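Local coordinates for protein putative cellulase CEL6 (Mycobacterium tuberculosis, PDB 1UP3) that probably hydrolyses internal beta-1,4 linkages of cellulose as a family 6 endoglucanase, gripping the glucan chain in a substrate-binding cleft, at residues Ala159-Trp164 / Asn191-Asp196. Residues are numbered along the deposited sequence; the frame is centred on the assembly and turned at random.
Sequences AGHSRW and NFYTTD. With BGC (beta-D-glucopyranose), chain B; BGC (beta-D-glucopyranose), chain C.
His161, Arg163 and Tyr193 meet in a largely buried aromatic contact beside the bound thio-cellooligosaccharide, where the loop following strand 153-158 faces the loop leading into helix 195-208. Tyr193 CE2 lies over one face of the imidazole, toward its rim and 3.4 Å from His161 ND1, with the ring planes inclined at 42°; Trp164 CB covers the opposite face. Arg163 CG sits over the phenol face in a CH-pi contact, 3.9 Å from the Tyr193 ring centroid. The chain bends at chi2 (-104°), which places CD; further out, the guanidinium turns a face to Tyr193 CE1, and NH2 salt-bridges Glu197. Residues 161-164 make a type I beta turn, in which the Arg163 backbone N donates to His161 ND1 at 3.0 Å, nearly in the ring plane, fixing the ring's rotation and leaving NE2 to donate to the sugar. Both loops follow neighbouring parallel strands, 153-158 and 184-187, of the distorted seven-stranded beta/alpha barrel of glycoside hydrolase family 6, and line its glucan-binding site. His161 NE2 gives an almost straight bond to O3 of the chain B glucose (2.9 Å); Asn191 ND2 bonds O6 of the chain C glucose (2.8 Å). Asn191 OD1 steadies the amide by accepting the backbone N of Phe192 on a lone pair. Trp164 turns one indole face to the chain B glucose, whose C4 lies over the rim, 3.8 Å from CZ2.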
loop_
_atom_site.group_PDB
_atom_site.type_symbol
_atom_site.label_atom_id
_atom_site.label_comp_id
_atom_site.label_asym_id
_atom_site.label_seq_id
_atom_site.Cartn_x
_atom_site.Cartn_y
_atom_site.Cartn_z
ATOM N N ALA A 159 3.855 7.691 -2.553
ATOM C CA ALA A 159 4.882 8.720 -2.634
ATOM C C ALA A 159 6.242 8.264 -2.038
ATOM O O ALA A 159 7.063 9.112 -1.655
ATOM C CB ALA A 159 4.391 9.971 -1.925
ATOM N N GLY A 160 6.485 6.966 -1.964
ATOM C CA GLY A 160 7.785 6.486 -1.503
ATOM C C GLY A 160 7.954 6.631 -0.022
ATOM O O GLY A 160 7.057 6.258 0.744
ATOM N N HIS A 161 9.096 7.156 0.406
ATOM C CA HIS A 161 9.421 7.287 1.837
ATOM C C HIS A 161 10.506 8.311 2.040
ATOM O O HIS A 161 11.083 8.797 1.081
ATOM C CB HIS A 161 9.760 5.924 2.464
ATOM C CG HIS A 161 10.957 5.262 1.885
ATOM N ND1 HIS A 161 12.231 5.796 1.984
ATOM C CD2 HIS A 161 11.080 4.099 1.193
ATOM C CE1 HIS A 161 13.074 4.986 1.366
ATOM N NE2 HIS A 161 12.399 3.959 0.863
ATOM N N SER A 162 10.764 8.625 3.302
ATOM C CA SER A 162 11.630 9.734 3.686
ATOM C C SER A 162 13.099 9.555 3.310
ATOM O O SER A 162 13.855 10.510 3.478
ATOM C CB SER A 162 11.504 9.948 5.191
ATOM O OG SER A 162 11.955 8.777 5.860
ATOM N N ARG A 163 13.526 8.374 2.842
ATOM C CA ARG A 163 14.917 8.143 2.427
ATOM C C ARG A 163 15.025 7.790 0.933
ATOM O O ARG A 163 16.013 7.223 0.486
ATOM C CB ARG A 163 15.584 7.069 3.275
ATOM C CG ARG A 163 15.507 7.355 4.726
ATOM C CD ARG A 163 16.745 7.852 5.405
ATOM N NE ARG A 163 16.466 7.885 6.853
ATOM C CZ ARG A 163 16.943 7.022 7.765
ATOM N NH1 ARG A 163 17.792 6.035 7.454
ATOM N NH2 ARG A 163 16.599 7.165 9.027
ATOM N N TRP A 164 13.987 8.121 0.184
ATOM C CA TRP A 164 13.931 7.806 -1.237
ATOM C C TRP A 164 14.087 9.118 -1.996
ATOM O O TRP A 164 15.223 9.610 -2.096
ATOM C CB TRP A 164 12.673 7.002 -1.571
ATOM C CG TRP A 164 12.783 6.234 -2.835
ATOM C CD1 TRP A 164 13.644 6.464 -3.890
ATOM C CD2 TRP A 164 12.031 5.076 -3.191
ATOM N NE1 TRP A 164 13.454 5.515 -4.869
ATOM C CE2 TRP A 164 12.471 4.656 -4.468
ATOM C CE3 TRP A 164 11.018 4.342 -2.554
ATOM C CZ2 TRP A 164 11.918 3.542 -5.113
ATOM C CZ3 TRP A 164 10.469 3.264 -3.207
ATOM C CH2 TRP A 164 10.921 2.879 -4.467
ATOM N N ASN A 191 7.955 -0.646 3.729
ATOM C CA ASN A 191 9.255 -0.310 4.333
ATOM C C ASN A 191 9.134 -0.228 5.852
ATOM O O ASN A 191 8.177 -0.718 6.422
ATOM C CB ASN A 191 9.830 0.927 3.659
ATOM C CG ASN A 191 11.329 0.862 3.545
ATOM O OD1 ASN A 191 12.023 0.790 4.559
ATOM N ND2 ASN A 191 11.850 0.892 2.299
ATOM N N PHE A 192 10.141 0.343 6.480
ATOM C CA PHE A 192 10.420 0.114 7.886
ATOM C C PHE A 192 10.752 1.378 8.651
ATOM O O PHE A 192 11.115 1.261 9.824
ATOM C CB PHE A 192 11.597 -0.902 8.005
ATOM C CG PHE A 192 11.361 -2.199 7.276
ATOM C CD1 PHE A 192 10.702 -3.245 7.876
ATOM C CD2 PHE A 192 11.753 -2.332 5.942
ATOM C CE1 PHE A 192 10.456 -4.424 7.165
ATOM C CE2 PHE A 192 11.485 -3.491 5.234
ATOM C CZ PHE A 192 10.849 -4.516 5.825
ATOM N N TYR A 193 10.664 2.561 8.014
ATOM C CA TYR A 193 11.083 3.787 8.680
ATOM C C TYR A 193 10.101 4.164 9.793
ATOM O O TYR A 193 8.932 3.862 9.708
ATOM C CB TYR A 193 11.292 4.920 7.674
ATOM C CG TYR A 193 12.391 4.601 6.708
ATOM C CD1 TYR A 193 13.707 4.639 7.132
ATOM C CD2 TYR A 193 12.119 4.158 5.405
ATOM C CE1 TYR A 193 14.738 4.277 6.282
ATOM C CE2 TYR A 193 13.155 3.781 4.556
ATOM C CZ TYR A 193 14.437 3.831 4.997
ATOM O OH TYR A 193 15.467 3.446 4.151
ATOM N N THR A 194 10.602 4.824 10.848
ATOM C CA THR A 194 9.781 5.155 11.981
ATOM C C THR A 194 8.633 6.082 11.601
ATOM O O THR A 194 8.743 6.925 10.681
ATOM C CB THR A 194 10.580 5.802 13.144
ATOM O OG1 THR A 194 11.114 7.095 12.729
ATOM C CG2 THR A 194 11.711 4.921 13.573
ATOM N N THR A 195 7.544 5.950 12.329
ATOM C CA THR A 195 6.399 6.814 12.129
ATOM C C THR A 195 6.746 8.281 12.269
ATOM O O THR A 195 6.336 9.105 11.456
ATOM C CB THR A 195 5.346 6.453 13.108
ATOM O OG1 THR A 195 4.922 5.093 12.852
ATOM C CG2 THR A 195 4.136 7.344 13.000
ATOM N N ASP A 196 7.558 8.614 13.281
ATOM C CA ASP A 196 7.955 10.001 13.464
ATOM C C ASP A 196 8.700 10.563 12.267
ATOM O O ASP A 196 8.433 11.713 11.854
ATOM C CB ASP A 196 8.834 10.126 14.659
ATOM C CG ASP A 196 8.076 10.066 15.948
ATOM O OD1 ASP A 196 6.816 10.223 15.957
ATOM O OD2 ASP A 196 8.696 9.907 17.021
HETATM C C2 BGC B . 15.044 2.984 -1.403
HETATM C C3 BGC B . 14.383 1.630 -1.508
HETATM C C4 BGC B . 14.092 1.224 -2.958
HETATM C C5 BGC B . 15.328 1.446 -3.866
HETATM C C6 BGC B . 14.962 1.257 -5.342
HETATM C C1 BGC B . 16.225 3.020 -2.361
HETATM O O2 BGC B . 15.446 3.195 -0.055
HETATM O O3 BGC B . 13.201 1.620 -0.700
HETATM O O4 BGC B . 13.788 -0.123 -3.018
HETATM O O5 BGC B . 15.744 2.760 -3.671
HETATM O O6 BGC B . 16.171 1.349 -6.090
HETATM C C2 BGC C . 12.221 -1.812 -3.741
HETATM C C3 BGC C . 10.740 -2.152 -3.811
HETATM C C4 BGC C . 10.086 -1.990 -2.438
HETATM C C5 BGC C . 10.437 -0.592 -1.887
HETATM C C6 BGC C . 9.951 -0.418 -0.442
HETATM C C1 BGC C . 12.409 -0.415 -3.138
HETATM O O2 BGC C . 12.850 -1.936 -5.031
HETATM O O3 BGC C . 10.523 -3.459 -4.320
HETATM O O4 BGC C . 8.663 -2.142 -2.492
HETATM O O5 BGC C . 11.838 -0.374 -1.854
HETATM O O6 BGC C . 10.211 0.895 0.017
#